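Local coordinates for protein extracellular ligand-binding receptor (Desulfitobacterium hafniense, PDB 4Q6B) that binds leucine and probably delivers it to an ABC transporter for amino-acid uptake, at residues D55-L59 and H81-I86; D95-M101 and Y116-F120; D110-H114 and G332-D336. All coordinates share one frame. Residues are numbered along the deposited sequence.

Following the chain from the N terminus, contact 1 comes first. It joins the loop after strand 47-54 to the start of helix 84-97, beside the leucine pocket. Contact 2 opens at the far end of that helix and closes where strand 119-121 begins, so it pairs the last two strands of the five-stranded parallel sheet. Contact 3 crosses contact 2, because D110-H114 lies between D95-M101 and Y116-F120. Its partner, G332-D336, arrives 218 residues later, just ahead of strand 341-347 of the other sheet. Contacts 1 and 2 touch where H81 meets M101. Contacts 2 and 3 touch through Y116 and V119 on L111, and through F120 on G334.

Contact 1: D55-L59 and H81-I86; sequences DEAEL and HRNSFI. With LEU (leucine), chain B.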
loop_
_atom_site.group_PDB
_atom_site.type_symbol
_atom_site.label_atom_id
_atom_site.label_comp_id
_atom_site.label_asym_id
_atom_site.label_seq_id
_atom_site.Cartn_x
_atom_site.Cartn_y
_atom_site.Cartn_z
ATOM N N ASP A 55 11.509 -3.141 -12.276
ATOM C CA ASP A 55 11.253 -1.871 -12.976
ATOM C C ASP A 55 12.091 -0.690 -12.502
ATOM O O ASP A 55 11.969 0.414 -13.045
ATOM C CB ASP A 55 9.753 -1.517 -13.021
ATOM C CG ASP A 55 9.181 -1.117 -11.689
ATOM O OD1 ASP A 55 9.921 -0.935 -10.704
ATOM O OD2 ASP A 55 7.934 -0.973 -11.601
ATOM N N GLU A 56 12.982 -0.950 -11.535
ATOM C CA GLU A 56 13.858 0.054 -10.946
ATOM C C GLU A 56 13.141 1.305 -10.498
ATOM O O GLU A 56 13.814 2.354 -10.401
ATOM C CB GLU A 56 14.989 0.462 -11.911
ATOM C CG GLU A 56 15.933 -0.697 -12.303
ATOM C CD GLU A 56 16.884 -0.377 -13.472
ATOM O OE1 GLU A 56 17.181 0.813 -13.735
ATOM O OE2 GLU A 56 17.354 -1.336 -14.126
ATOM N N ALA A 57 11.838 1.222 -10.217
ATOM C CA ALA A 57 11.046 2.430 -9.907
ATOM C C ALA A 57 11.194 3.534 -10.967
ATOM O O ALA A 57 11.194 4.756 -10.660
ATOM C CB ALA A 57 11.401 2.965 -8.512
ATOM N N GLU A 58 11.307 3.117 -12.229
ATOM C CA GLU A 58 11.404 4.060 -13.359
ATOM C C GLU A 58 10.253 3.853 -14.337
ATOM O O GLU A 58 9.939 2.717 -14.689
ATOM C CB GLU A 58 12.734 3.890 -14.095
ATOM C CG GLU A 58 13.943 4.277 -13.214
ATOM C CD GLU A 58 15.291 4.005 -13.872
ATOM O OE1 GLU A 58 15.310 3.511 -15.029
ATOM O OE2 GLU A 58 16.328 4.296 -13.231
ATOM N N LEU A 59 9.581 4.944 -14.706
ATOM C CA LEU A 59 8.415 4.881 -15.575
ATOM C C LEU A 59 8.763 4.203 -16.910
ATOM O O LEU A 59 8.021 3.323 -17.365
ATOM C CB LEU A 59 7.873 6.313 -15.842
ATOM C CG LEU A 59 6.700 6.368 -16.836
ATOM C CD1 LEU A 59 5.551 5.591 -16.333
ATOM C CD2 LEU A 59 6.309 7.815 -17.095
ATOM N N HIS A 81 2.314 -2.522 -10.168
ATOM C CA HIS A 81 3.708 -2.182 -9.840
ATOM C C HIS A 81 3.687 -1.579 -8.414
ATOM O O HIS A 81 2.644 -1.621 -7.729
ATOM C CB HIS A 81 4.271 -1.177 -10.864
ATOM C CG HIS A 81 4.378 -1.733 -12.258
ATOM N ND1 HIS A 81 5.562 -1.695 -12.977
ATOM C CD2 HIS A 81 3.476 -2.358 -13.058
ATOM C CE1 HIS A 81 5.384 -2.269 -14.152
ATOM N NE2 HIS A 81 4.126 -2.678 -14.231
ATOM N N ARG A 82 4.802 -1.024 -7.950
ATOM C CA ARG A 82 4.843 -0.512 -6.563
ATOM C C ARG A 82 4.379 0.932 -6.549
ATOM O O ARG A 82 3.420 1.298 -5.832
ATOM C CB ARG A 82 6.270 -0.548 -6.025
ATOM C CG ARG A 82 6.367 -0.160 -4.539
ATOM C CD ARG A 82 7.834 -0.282 -4.064
ATOM N NE ARG A 82 8.048 0.017 -2.642
ATOM C CZ ARG A 82 8.452 1.193 -2.176
ATOM N NH1 ARG A 82 8.626 1.360 -0.868
ATOM N NH2 ARG A 82 8.673 2.196 -3.019
ATOM N N ASN A 83 4.991 1.753 -7.387
ATOM C CA ASN A 83 4.734 3.192 -7.312
ATOM C C ASN A 83 3.496 3.524 -8.120
ATOM O O ASN A 83 3.366 3.061 -9.263
ATOM C CB ASN A 83 5.909 3.993 -7.928
ATOM C CG ASN A 83 7.220 3.726 -7.211
ATOM O OD1 ASN A 83 7.888 2.737 -7.507
ATOM N ND2 ASN A 83 7.569 4.575 -6.237
ATOM N N SER A 84 2.600 4.332 -7.568
ATOM C CA SER A 84 1.415 4.705 -8.361
ATOM C C SER A 84 1.725 5.427 -9.674
ATOM O O SER A 84 1.003 5.251 -10.663
ATOM C CB SER A 84 0.452 5.561 -7.518
ATOM O OG SER A 84 -0.095 4.813 -6.449
ATOM N N PHE A 85 2.791 6.235 -9.736
ATOM C CA PHE A 85 3.070 6.922 -11.008
ATOM C C PHE A 85 3.508 5.990 -12.132
ATOM O O PHE A 85 3.522 6.388 -13.315
ATOM C CB PHE A 85 4.064 8.064 -10.824
ATOM C CG PHE A 85 5.508 7.601 -10.743
ATOM C CD1 PHE A 85 6.299 7.596 -11.875
ATOM C CD2 PHE A 85 6.057 7.195 -9.535
ATOM C CE1 PHE A 85 7.632 7.187 -11.831
ATOM C CE2 PHE A 85 7.412 6.765 -9.485
ATOM C CZ PHE A 85 8.172 6.765 -10.640
ATOM N N ILE A 86 3.870 4.764 -11.770
ATOM C CA ILE A 86 4.114 3.696 -12.743
ATOM C C ILE A 86 2.891 2.823 -12.937
ATOM O O ILE A 86 2.488 2.569 -14.067
ATOM C CB ILE A 86 5.352 2.881 -12.305
ATOM C CG1 ILE A 86 6.510 3.852 -12.091
ATOM C CG2 ILE A 86 5.679 1.730 -13.330
ATOM C CD1 ILE A 86 7.826 3.130 -11.816
HETATM N N LEU B . 1.959 3.833 -1.823
HETATM C CA LEU B . 3.042 4.313 -2.688
HETATM C C LEU B . 2.508 4.685 -4.061
HETATM O O LEU B . 3.237 5.190 -4.905
HETATM C CB LEU B . 4.112 3.228 -2.812
HETATM C CG LEU B . 4.703 3.138 -1.401
HETATM C CD1 LEU B . 4.784 1.712 -0.942
HETATM C CD2 LEU B . 6.043 3.844 -1.246
HETATM O OXT LEU B . 1.306 4.507 -4.304
HETATM O O HOH W 1 7.170 0.427 -9.263
HETATM O O HOH W 2 6.838 -2.217 -9.253
#
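This is a polar contact with an apolar flank, between two loop-to-helix turns at the C-terminal ends of strands 47-54 and 75-79 of the parallel sheet. D55-L59 connects strand 47-54 to helix 59-70. H81-I86 leads into helix 84-97 and carries R82, N83 and S84 of the leucine pocket. D55 is the polar centre. D55 OD2 accepts a hydrogen bond from H81 ND1 at 2.8 Å, while H81 NE2 is bonded to Y94. Two waters extend the link. Water 1 lies 2.8 Å from D55 OD2 and accepts from N83 N at 3.2 Å. Water 2 lies 2.9 Å from D55 OD2 and accepts from R82 N at 2.7 Å. D55 OD1 accepts from A57 N at 2.9 Å, an Asx turn that shapes its own loop. On the flank, I86 CD1 packs 3.5 Å from A57 C, and L59 CB lies 4.1 Å from F85 CE1. S84 then meets the ligand: S84 N donates to leucine O at 2.9 Å and S84 OG to leucine OXT at 2.6 Å. The chemistry implies that D55 ties its loop to the backbone just before S84, by H81 directly and by water at R82 N and N83 N, without touching leucine.

Contact 2: D95-M101 and Y116-F120; sequences DQAGLVM and YIHVF
The H118 imidazole lies with one face over G98, whose CA sits 3.6 Å from the ring centroid and 12° off the ring normal, a CH-pi contact. H118 has chi1 near -62° (m) and chi2 near -79°, which turns the ring face to G98 CA. G98 ends helix 84-97 in a Schellman motif, with phi/psi of 66/41°, and G98 N bonds to D95 O at 3.1 Å. From L99 the chain is extended and runs into strand 101-103. The register is parallel: M101 pairs with V119, CA to CA 4.9 Å, and V100 CA lies 4.7 Å from H118 CA. M101 N donates to H118 O and F120 N donates to M101 O, both at 2.9 Å. V100 CA adds a CA-H...O contact to H118 O at 3.2 Å. Side chains of M101, a selenomethionine, and V119 share one sheet face, with M101 CE 3.9 Å from V119 CG1. D95, chi1 t, reaches back from the last helical turn. D95 OD1 accepts from I117 N at 2.7 Å and from H118 N at 2.9 Å. D95-M101 ends the beta-alpha-beta unit 75-79, 84-97, 101-103, and the contact adds 119-121 as the edge strand, as in a Rossmann-like lobe. A97 O binds a calcium ion nearby. Helix 84-97 covers the M101 and V119 face, strand 75-79 flanks V100, and helix 311-317 packs on V100, H118 and F120.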
loop_
_atom_site.group_PDB
_atom_site.type_symbol
_atom_site.label_atom_id
_atom_site.label_comp_id
_atom_site.label_asym_id
_atom_site.label_seq_id
_atom_site.Cartn_x
_atom_site.Cartn_y
_atom_site.Cartn_z
ATOM N N ASP A 95 -4.734 -3.235 -19.133
ATOM C CA ASP A 95 -6.182 -3.249 -19.346
ATOM C C ASP A 95 -6.536 -3.467 -20.823
ATOM O O ASP A 95 -7.447 -4.249 -21.166
ATOM C CB ASP A 95 -6.806 -1.957 -18.822
ATOM C CG ASP A 95 -8.328 -2.036 -18.736
ATOM O OD1 ASP A 95 -8.853 -2.837 -17.957
ATOM O OD2 ASP A 95 -8.991 -1.290 -19.458
ATOM N N GLN A 96 -5.843 -2.756 -21.715
ATOM C CA GLN A 96 -6.123 -2.926 -23.134
ATOM C C GLN A 96 -5.770 -4.341 -23.611
ATOM O O GLN A 96 -6.361 -4.842 -24.582
ATOM C CB GLN A 96 -5.328 -1.901 -23.961
ATOM C CG GLN A 96 -5.989 -0.573 -24.075
ATOM C CD GLN A 96 -6.837 -0.506 -25.343
ATOM O OE1 GLN A 96 -6.326 -0.260 -26.449
ATOM N NE2 GLN A 96 -8.136 -0.755 -25.192
ATOM N N ALA A 97 -4.767 -4.962 -22.990
ATOM C CA ALA A 97 -4.435 -6.379 -23.299
ATOM C C ALA A 97 -5.343 -7.440 -22.646
ATOM O O ALA A 97 -5.215 -8.649 -22.924
ATOM C CB ALA A 97 -2.977 -6.684 -22.938
ATOM N N GLY A 98 -6.226 -7.020 -21.750
ATOM C CA GLY A 98 -7.084 -7.972 -21.057
ATOM C C GLY A 98 -6.244 -8.856 -20.161
ATOM O O GLY A 98 -6.445 -10.064 -20.143
ATOM N N LEU A 99 -5.263 -8.266 -19.470
ATOM C CA LEU A 99 -4.440 -9.017 -18.522
ATOM C C LEU A 99 -4.538 -8.374 -17.151
ATOM O O LEU A 99 -4.336 -7.165 -17.025
ATOM C CB LEU A 99 -2.987 -8.971 -19.016
ATOM C CG LEU A 99 -1.918 -9.736 -18.230
ATOM C CD1 LEU A 99 -2.275 -11.226 -18.253
ATOM C CD2 LEU A 99 -0.574 -9.480 -18.919
ATOM N N VAL A 100 -4.855 -9.178 -16.131
ATOM C CA VAL A 100 -4.937 -8.654 -14.768
ATOM C C VAL A 100 -3.630 -8.057 -14.288
ATOM O O VAL A 100 -2.552 -8.639 -14.447
ATOM C CB VAL A 100 -5.407 -9.737 -13.781
ATOM C CG1 VAL A 100 -5.073 -9.351 -12.288
ATOM C CG2 VAL A 100 -6.893 -9.962 -13.946
HETATM N N MSE A 101 -3.737 -6.845 -13.738
HETATM C CA MSE A 101 -2.639 -6.242 -13.002
HETATM C C MSE A 101 -3.120 -6.084 -11.568
HETATM O O MSE A 101 -4.162 -5.490 -11.341
HETATM C CB MSE A 101 -2.304 -4.857 -13.560
HETATM C CG MSE A 101 -0.981 -4.349 -13.001
HETATM SE SE MSE A 101 -0.838 -2.377 -13.051
HETATM C CE MSE A 101 -1.901 -2.080 -11.441
ATOM N N TYR A 116 -10.801 1.234 -15.946
ATOM C CA TYR A 116 -10.191 -0.047 -16.278
ATOM C C TYR A 116 -11.014 -1.182 -15.674
ATOM O O TYR A 116 -11.627 -1.022 -14.591
ATOM C CB TYR A 116 -8.826 -0.143 -15.615
ATOM C CG TYR A 116 -7.789 0.884 -15.975
ATOM C CD1 TYR A 116 -7.690 1.385 -17.257
ATOM C CD2 TYR A 116 -6.880 1.321 -15.010
ATOM C CE1 TYR A 116 -6.656 2.342 -17.596
ATOM C CE2 TYR A 116 -5.901 2.255 -15.313
ATOM C CZ TYR A 116 -5.776 2.740 -16.595
ATOM O OH TYR A 116 -4.732 3.654 -16.844
ATOM N N ILE A 117 -10.958 -2.350 -16.320
ATOM C CA ILE A 117 -11.697 -3.527 -15.882
ATOM C C ILE A 117 -10.760 -4.622 -15.351
ATOM O O ILE A 117 -11.220 -5.533 -14.654
ATOM C CB ILE A 117 -12.417 -4.155 -17.084
ATOM C CG1 ILE A 117 -13.527 -3.264 -17.594
ATOM C CG2 ILE A 117 -13.033 -5.475 -16.713
ATOM C CD1 ILE A 117 -14.067 -3.831 -18.922
ATOM N N HIS A 118 -9.474 -4.599 -15.729
ATOM C CA HIS A 118 -8.566 -5.702 -15.401
ATOM C C HIS A 118 -7.565 -5.341 -14.311
ATOM O O HIS A 118 -6.536 -5.995 -14.104
ATOM C CB HIS A 118 -7.825 -6.128 -16.674
ATOM C CG HIS A 118 -8.744 -6.628 -17.739
ATOM N ND1 HIS A 118 -9.270 -7.902 -17.715
ATOM C CD2 HIS A 118 -9.270 -6.019 -18.833
ATOM C CE1 HIS A 118 -10.077 -8.061 -18.748
ATOM N NE2 HIS A 118 -10.091 -6.940 -19.449
ATOM N N VAL A 119 -7.848 -4.243 -13.656
ATOM C CA VAL A 119 -6.813 -3.599 -12.817
ATOM C C VAL A 119 -7.296 -3.559 -11.369
ATOM O O VAL A 119 -8.402 -3.102 -11.078
ATOM C CB VAL A 119 -6.559 -2.165 -13.337
ATOM C CG1 VAL A 119 -5.635 -1.383 -12.427
ATOM C CG2 VAL A 119 -5.994 -2.192 -14.765
ATOM N N PHE A 120 -6.448 -4.019 -10.451
ATOM C CA PHE A 120 -6.856 -4.229 -9.040
ATOM C C PHE A 120 -5.757 -3.796 -8.101
ATOM O O PHE A 120 -4.632 -3.681 -8.516
ATOM C CB PHE A 120 -7.135 -5.718 -8.786
ATOM C CG PHE A 120 -8.279 -6.290 -9.603
ATOM C CD1 PHE A 120 -9.539 -6.373 -9.052
ATOM C CD2 PHE A 120 -8.090 -6.699 -10.933
ATOM C CE1 PHE A 120 -10.609 -6.882 -9.790
ATOM C CE2 PHE A 120 -9.136 -7.242 -11.665
ATOM C CZ PHE A 120 -10.406 -7.335 -11.089
#

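Contact 3: D110-H114 and G332-D336; sequences DLTDH and GRGDD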
loop_
_atom_site.group_PDB
_atom_site.type_symbol
_atom_site.label_atom_id
_atom_site.label_comp_id
_atom_site.label_asym_id
_atom_site.label_seq_id
_atom_site.Cartn_x
_atom_site.Cartn_y
_atom_site.Cartn_z
ATOM N N ASP A 110 -6.454 7.537 -7.955
ATOM C CA ASP A 110 -6.604 7.686 -9.387
ATOM C C ASP A 110 -6.456 6.345 -10.159
ATOM O O ASP A 110 -6.872 6.235 -11.336
ATOM C CB ASP A 110 -5.572 8.707 -9.879
ATOM C CG ASP A 110 -5.792 9.094 -11.306
ATOM O OD1 ASP A 110 -6.902 9.611 -11.637
ATOM O OD2 ASP A 110 -4.870 8.867 -12.113
ATOM N N LEU A 111 -5.825 5.353 -9.530
ATOM C CA LEU A 111 -5.606 4.071 -10.192
ATOM C C LEU A 111 -6.932 3.498 -10.665
ATOM O O LEU A 111 -7.017 2.889 -11.751
ATOM C CB LEU A 111 -4.860 3.109 -9.260
ATOM C CG LEU A 111 -4.620 1.727 -9.874
ATOM C CD1 LEU A 111 -3.692 1.858 -11.064
ATOM C CD2 LEU A 111 -4.036 0.779 -8.792
ATOM N N THR A 112 -7.996 3.720 -9.880
ATOM C CA THR A 112 -9.275 3.060 -10.198
ATOM C C THR A 112 -10.291 4.053 -10.742
ATOM O O THR A 112 -11.501 3.789 -10.761
ATOM C CB THR A 112 -9.833 2.318 -8.952
ATOM O OG1 THR A 112 -9.839 3.213 -7.841
ATOM C CG2 THR A 112 -8.940 1.154 -8.602
ATOM N N ASP A 113 -9.770 5.178 -11.240
ATOM C CA ASP A 113 -10.593 6.251 -11.769
ATOM C C ASP A 113 -10.424 6.391 -13.270
ATOM O O ASP A 113 -10.626 7.472 -13.818
ATOM C CB ASP A 113 -10.207 7.603 -11.114
ATOM C CG ASP A 113 -10.763 7.765 -9.715
ATOM O OD1 ASP A 113 -11.580 6.922 -9.250
ATOM O OD2 ASP A 113 -10.371 8.762 -9.068
ATOM N N HIS A 114 -10.043 5.317 -13.970
ATOM C CA HIS A 114 -9.857 5.418 -15.426
ATOM C C HIS A 114 -10.753 4.445 -16.209
ATOM O O HIS A 114 -10.539 4.234 -17.406
ATOM C CB HIS A 114 -8.396 5.080 -15.774
ATOM C CG HIS A 114 -7.433 6.162 -15.406
ATOM N ND1 HIS A 114 -7.186 7.239 -16.223
ATOM C CD2 HIS A 114 -6.666 6.342 -14.304
ATOM C CE1 HIS A 114 -6.316 8.047 -15.644
ATOM N NE2 HIS A 114 -5.983 7.529 -14.479
ATOM N N GLY A 332 -16.337 -3.049 -8.220
ATOM C CA GLY A 332 -16.477 -2.990 -9.662
ATOM C C GLY A 332 -15.356 -2.198 -10.333
ATOM O O GLY A 332 -15.134 -2.316 -11.552
ATOM N N ARG A 333 -14.655 -1.397 -9.544
ATOM C CA ARG A 333 -13.591 -0.567 -10.094
ATOM C C ARG A 333 -12.225 -1.141 -9.810
ATOM O O ARG A 333 -11.225 -0.628 -10.307
ATOM C CB ARG A 333 -13.711 0.849 -9.547
ATOM C CG ARG A 333 -15.129 1.359 -9.651
ATOM C CD ARG A 333 -15.176 2.827 -9.338
ATOM N NE ARG A 333 -14.087 3.160 -8.430
ATOM C CZ ARG A 333 -13.441 4.320 -8.441
ATOM N NH1 ARG A 333 -13.783 5.265 -9.311
ATOM N NH2 ARG A 333 -12.449 4.526 -7.589
ATOM N N GLY A 334 -12.170 -2.217 -9.022
ATOM C CA GLY A 334 -10.899 -2.822 -8.706
ATOM C C GLY A 334 -10.291 -2.395 -7.387
ATOM O O GLY A 334 -9.237 -2.935 -7.046
ATOM N N ASP A 335 -10.930 -1.494 -6.637
ATOM C CA ASP A 335 -10.463 -1.199 -5.270
ATOM C C ASP A 335 -10.724 -2.385 -4.347
ATOM O O ASP A 335 -11.681 -3.145 -4.552
ATOM C CB ASP A 335 -11.161 0.030 -4.699
ATOM C CG ASP A 335 -10.573 1.338 -5.277
ATOM O OD1 ASP A 335 -9.336 1.439 -5.303
ATOM O OD2 ASP A 335 -11.328 2.202 -5.735
ATOM N N ASP A 336 -9.878 -2.535 -3.340
ATOM C CA ASP A 336 -10.119 -3.531 -2.309
ATOM C C ASP A 336 -10.872 -2.851 -1.188
ATOM O O ASP A 336 -10.363 -1.903 -0.546
ATOM C CB ASP A 336 -8.777 -4.125 -1.815
ATOM C CG ASP A 336 -8.949 -5.485 -1.135
ATOM O OD1 ASP A 336 -10.015 -5.731 -0.501
ATOM O OD2 ASP A 336 -8.008 -6.318 -1.222
#
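A salt-bridge network of D113, R333 and D335 joins two loops here, away from the leucine pocket. D110-H114 lies between the parallel strands 101-103 and 119-121. G332-D336 lies between strands 326-328 and 341-347. R333 sits between the two acids. R333 NH1 donates to D113 OD1 at 2.8 Å, and R333 NH2 gives the same D113 OD1 a weak bond at 3.0 Å. R333 NH2 also bonds to D335 OD2 at 3.2 Å within its own loop. R333 is deposited in two conformers, and these distances belong to the one given. T112 is the most covered residue of the contact. T112 OG1 donates to D335 OD2 at 2.8 Å, and T112 CG2 rests 4.0 Å from G334 C. G334 has a positive phi of 97°, and at its backbone angles a CB would jam against the R333 carbonyl. D335 has a second charged partner, R121, through OD1. The two loops are more than 200 residues apart in sequence. G332-D336 still lies against the first lobe, shortly before the chain enters strand 341-347 of the other lobe's sheet. Such a late return is typical of the two-lobed periplasmic binding protein fold, where the chain passes between lobes more than once.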